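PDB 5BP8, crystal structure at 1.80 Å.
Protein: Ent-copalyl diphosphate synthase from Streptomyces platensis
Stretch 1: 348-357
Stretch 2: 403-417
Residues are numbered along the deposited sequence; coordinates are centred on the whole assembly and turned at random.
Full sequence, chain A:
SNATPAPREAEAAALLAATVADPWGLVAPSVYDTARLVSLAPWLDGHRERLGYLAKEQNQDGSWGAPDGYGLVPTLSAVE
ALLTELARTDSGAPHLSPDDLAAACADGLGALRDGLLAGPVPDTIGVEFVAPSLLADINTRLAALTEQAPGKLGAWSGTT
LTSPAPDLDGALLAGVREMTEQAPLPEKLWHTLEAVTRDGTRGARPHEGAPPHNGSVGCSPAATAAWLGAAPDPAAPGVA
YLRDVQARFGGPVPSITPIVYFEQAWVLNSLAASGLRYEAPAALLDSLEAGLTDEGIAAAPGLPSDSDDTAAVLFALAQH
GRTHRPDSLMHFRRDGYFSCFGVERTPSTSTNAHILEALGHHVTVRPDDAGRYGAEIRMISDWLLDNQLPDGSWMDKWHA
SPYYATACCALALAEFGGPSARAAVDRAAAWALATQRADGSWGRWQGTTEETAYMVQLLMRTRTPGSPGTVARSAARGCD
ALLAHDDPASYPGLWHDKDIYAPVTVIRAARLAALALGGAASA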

# COMPACT_ATOMS: atom_id res chain seq x y z
N SER A 348 -0.02 -7.81 -12.67
CA SER A 348 0.89 -7.74 -11.56
C SER A 348 1.87 -8.92 -11.57
O SER A 348 1.46 -10.09 -11.59
CB SER A 348 0.11 -7.74 -10.26
OG SER A 348 0.96 -7.94 -9.15
N THR A 349 3.16 -8.62 -11.53
CA THR A 349 4.19 -9.67 -11.45
C THR A 349 4.20 -10.31 -10.07
O THR A 349 4.27 -11.54 -9.96
CB THR A 349 5.60 -9.11 -11.76
OG1 THR A 349 5.87 -8.00 -10.89
CG2 THR A 349 5.69 -8.67 -13.21
N SER A 350 4.06 -9.50 -9.00
CA SER A 350 4.08 -10.02 -7.63
C SER A 350 2.87 -10.94 -7.39
O SER A 350 2.98 -11.94 -6.69
CB SER A 350 4.14 -8.90 -6.56
OG SER A 350 2.91 -8.23 -6.47
N THR A 351 1.72 -10.60 -7.97
CA THR A 351 0.52 -11.42 -7.84
C THR A 351 0.74 -12.81 -8.45
O THR A 351 0.44 -13.84 -7.84
CB THR A 351 -0.68 -10.72 -8.49
OG1 THR A 351 -0.94 -9.48 -7.81
CG2 THR A 351 -1.95 -11.60 -8.46
N ASN A 352 1.29 -12.83 -9.66
CA ASN A 352 1.58 -14.11 -10.32
C ASN A 352 2.61 -14.93 -9.57
O ASN A 352 2.44 -16.15 -9.44
CB ASN A 352 1.96 -13.88 -11.77
CG ASN A 352 0.73 -13.69 -12.65
OD1 ASN A 352 0.21 -14.66 -13.25
ND2 ASN A 352 0.24 -12.46 -12.71
N ALA A 353 3.65 -14.27 -9.04
CA ALA A 353 4.57 -14.93 -8.10
C ALA A 353 3.85 -15.58 -6.92
O ALA A 353 4.13 -16.75 -6.58
CB ALA A 353 5.65 -13.97 -7.60
N HIS A 354 2.93 -14.85 -6.28
CA HIS A 354 2.25 -15.37 -5.12
C HIS A 354 1.29 -16.53 -5.49
O HIS A 354 1.15 -17.51 -4.73
CB HIS A 354 1.57 -14.23 -4.34
CG HIS A 354 2.56 -13.27 -3.74
ND1 HIS A 354 2.30 -11.93 -3.53
CD2 HIS A 354 3.83 -13.47 -3.34
CE1 HIS A 354 3.37 -11.35 -3.04
NE2 HIS A 354 4.32 -12.26 -2.92
N ILE A 355 0.70 -16.45 -6.67
CA ILE A 355 -0.13 -17.54 -7.18
C ILE A 355 0.73 -18.77 -7.48
O ILE A 355 0.34 -19.89 -7.15
CB ILE A 355 -0.95 -17.09 -8.41
CG1 ILE A 355 -1.99 -16.08 -7.92
CG2 ILE A 355 -1.72 -18.26 -9.03
CD1 ILE A 355 -2.62 -15.28 -9.01
N LEU A 356 1.91 -18.55 -8.03
CA LEU A 356 2.85 -19.67 -8.23
C LEU A 356 3.17 -20.38 -6.92
O LEU A 356 3.20 -21.63 -6.86
CB LEU A 356 4.10 -19.20 -8.94
CG LEU A 356 5.21 -20.24 -9.18
CD1 LEU A 356 4.66 -21.40 -9.98
CD2 LEU A 356 6.38 -19.65 -9.89
N GLU A 357 3.39 -19.61 -5.85
CA GLU A 357 3.63 -20.20 -4.54
C GLU A 357 2.42 -20.97 -4.02
O GLU A 357 2.58 -22.09 -3.53
CB GLU A 357 4.07 -19.17 -3.51
CG GLU A 357 5.37 -18.46 -3.90
CD GLU A 357 5.77 -17.40 -2.90
OE1 GLU A 357 4.86 -16.66 -2.41
OE2 GLU A 357 6.99 -17.31 -2.60
N TYR A 403 12.89 -3.76 -5.44
CA TYR A 403 13.37 -4.76 -4.47
C TYR A 403 12.25 -5.67 -4.02
O TYR A 403 12.47 -6.88 -3.84
CB TYR A 403 14.13 -4.08 -3.31
CG TYR A 403 15.28 -3.30 -3.89
CD1 TYR A 403 16.42 -3.96 -4.40
CD2 TYR A 403 15.22 -1.92 -4.03
CE1 TYR A 403 17.45 -3.25 -4.99
CE2 TYR A 403 16.25 -1.21 -4.61
CZ TYR A 403 17.36 -1.87 -5.10
OH TYR A 403 18.36 -1.12 -5.68
N TYR A 404 11.04 -5.12 -3.86
CA TYR A 404 9.86 -5.95 -3.56
C TYR A 404 9.57 -6.91 -4.71
O TYR A 404 9.47 -8.15 -4.50
CB TYR A 404 8.61 -5.10 -3.32
CG TYR A 404 7.37 -5.92 -3.05
CD1 TYR A 404 7.26 -6.65 -1.89
CD2 TYR A 404 6.30 -5.95 -3.94
CE1 TYR A 404 6.13 -7.39 -1.61
CE2 TYR A 404 5.15 -6.70 -3.67
CZ TYR A 404 5.09 -7.44 -2.51
OH TYR A 404 4.00 -8.18 -2.14
N ALA A 405 9.42 -6.35 -5.91
CA ALA A 405 8.99 -7.14 -7.09
C ALA A 405 10.01 -8.24 -7.41
O ALA A 405 9.64 -9.42 -7.64
CB ALA A 405 8.79 -6.23 -8.29
N THR A 406 11.29 -7.88 -7.31
CA THR A 406 12.35 -8.84 -7.66
C THR A 406 12.43 -9.97 -6.64
O THR A 406 12.60 -11.15 -7.01
CB THR A 406 13.71 -8.13 -7.80
OG1 THR A 406 13.59 -7.08 -8.78
CG2 THR A 406 14.79 -9.11 -8.29
N ALA A 407 12.30 -9.64 -5.36
CA ALA A 407 12.26 -10.67 -4.33
C ALA A 407 11.07 -11.59 -4.53
O ALA A 407 11.25 -12.83 -4.50
CB ALA A 407 12.21 -10.08 -2.94
N CYS A 408 9.88 -11.02 -4.74
CA CYS A 408 8.67 -11.86 -4.90
C CYS A 408 8.87 -12.89 -6.04
O CYS A 408 8.63 -14.08 -5.85
CB CYS A 408 7.44 -11.03 -5.21
SG CYS A 408 6.83 -10.09 -3.77
N CYS A 409 9.28 -12.41 -7.20
CA CYS A 409 9.35 -13.23 -8.40
C CYS A 409 10.47 -14.22 -8.35
O CYS A 409 10.27 -15.40 -8.69
CB CYS A 409 9.48 -12.34 -9.64
SG CYS A 409 8.00 -11.37 -9.91
N ALA A 410 11.66 -13.79 -7.93
CA ALA A 410 12.81 -14.72 -7.86
C ALA A 410 12.60 -15.80 -6.81
O ALA A 410 13.00 -16.96 -7.02
CB ALA A 410 14.09 -13.98 -7.59
N LEU A 411 11.98 -15.45 -5.68
CA LEU A 411 11.79 -16.44 -4.61
C LEU A 411 10.71 -17.46 -4.95
O LEU A 411 10.83 -18.62 -4.56
CB LEU A 411 11.44 -15.76 -3.28
CG LEU A 411 12.65 -15.02 -2.66
CD1 LEU A 411 12.20 -14.14 -1.50
CD2 LEU A 411 13.74 -16.02 -2.26
N ALA A 412 9.68 -17.03 -5.67
CA ALA A 412 8.64 -17.93 -6.15
C ALA A 412 9.25 -18.88 -7.19
O ALA A 412 9.03 -20.10 -7.13
CB ALA A 412 7.50 -17.13 -6.76
N LEU A 413 10.00 -18.32 -8.13
CA LEU A 413 10.65 -19.13 -9.18
C LEU A 413 11.72 -20.08 -8.63
O LEU A 413 11.92 -21.18 -9.18
CB LEU A 413 11.26 -18.25 -10.25
CG LEU A 413 10.28 -17.63 -11.24
CD1 LEU A 413 10.98 -16.47 -11.94
CD2 LEU A 413 9.71 -18.61 -12.25
N ALA A 414 12.43 -19.67 -7.58
CA ALA A 414 13.47 -20.50 -6.97
C ALA A 414 12.87 -21.78 -6.37
O ALA A 414 13.42 -22.87 -6.53
CB ALA A 414 14.23 -19.72 -5.91
N GLU A 415 11.74 -21.64 -5.70
CA GLU A 415 11.12 -22.76 -5.03
C GLU A 415 10.21 -23.60 -5.95
O GLU A 415 10.10 -24.82 -5.76
CB GLU A 415 10.35 -22.27 -3.79
CG GLU A 415 9.88 -23.38 -2.84
CD GLU A 415 10.99 -24.22 -2.21
OE1 GLU A 415 12.17 -23.78 -2.15
OE2 GLU A 415 10.69 -25.37 -1.77
N PHE A 416 9.56 -22.97 -6.94
CA PHE A 416 8.50 -23.67 -7.72
C PHE A 416 8.60 -23.57 -9.23
O PHE A 416 7.70 -24.04 -9.92
CB PHE A 416 7.13 -23.12 -7.31
CG PHE A 416 6.83 -23.33 -5.87
CD1 PHE A 416 6.61 -24.61 -5.38
CD2 PHE A 416 6.80 -22.27 -5.00
CE1 PHE A 416 6.35 -24.82 -4.04
CE2 PHE A 416 6.54 -22.47 -3.66
CZ PHE A 416 6.32 -23.74 -3.18
N GLY A 417 9.65 -22.94 -9.75
CA GLY A 417 9.76 -22.73 -11.18
C GLY A 417 10.45 -23.87 -11.91
O GLY A 417 10.43 -23.95 -13.14
O HOH W 1 2.15 -8.30 -3.91
O HOH W 2 7.49 -14.78 -3.47
O HOH W 3 8.68 -19.45 -2.62

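Two helices, 349-357 and one that includes 403-415, pack side by side with their N-to-C directions 27° apart and their axes 8.3 Å from each other at closest approach. Small residues make that spacing possible. The CA atoms of A353 and C409 lie only 5.1 Å apart, and the methyl of A353 rests against the other backbone, with its CB 3.5 Å from C408 O. A412 returns the arrangement: its CB sits 3.4 Å from A353 O, and the two methyls meet at 3.8 Å, A353 CB to A412 CB. Alanine suits both places because it offers an apolar surface while adding little bulk between the backbones.

Larger apolar groups fill the space farther along. L356, whose CA-to-CB bond points toward the second helix, brings CD2 to 4.2 Å from A412 CB and also 4.2 Å from L413 CD2, while its CG lies 3.9 Å from F416 CB. The F416 ring reaches E357 as well, its CE2 3.8 Å from E357 CA, and E357 O lies over one face of the ring. At the other end, the C409 sulfur packs against T349, with SG 3.8 Å from T349 CB, and A353, with SG 4.2 Å from A353 CB. Cysteine is compact enough to fit here, and its polarizable sulfur packs well among carbons.

The second cysteine meets an aromatic ring. C408 SG is 3.4 Å from H354 NE2 and 4.3 Å from the imidazole centroid, in an oblique approach 62° off the ring normal. H354 starts out sideways, but its end comes nearer, and Y404 OH lies at the edge of the H354 ring, near its plane, 3.4 Å from H354 CE1.

No direct hydrogen bond joins the stretches; polar links pass through water. Water 1 donates to S350 OG, with its O 2.7 Å from that atom, and also hydrogen-bonds to Y404 OH at 2.6 Å from its O. The short serine leaves room for this bridge, while the long tyrosine carries its hydroxyl out to meet it. E357 accepts from two waters through OE2: water 3 O is 2.7 Å from OE2 and 3.0 Å from L411 O, and water 2 O is 2.7 Å from C408 O, its bond to OE2 being weak. A carboxylate suits this place because both waters can donate to it while also donating to backbone carbonyls of the neighbouring helix.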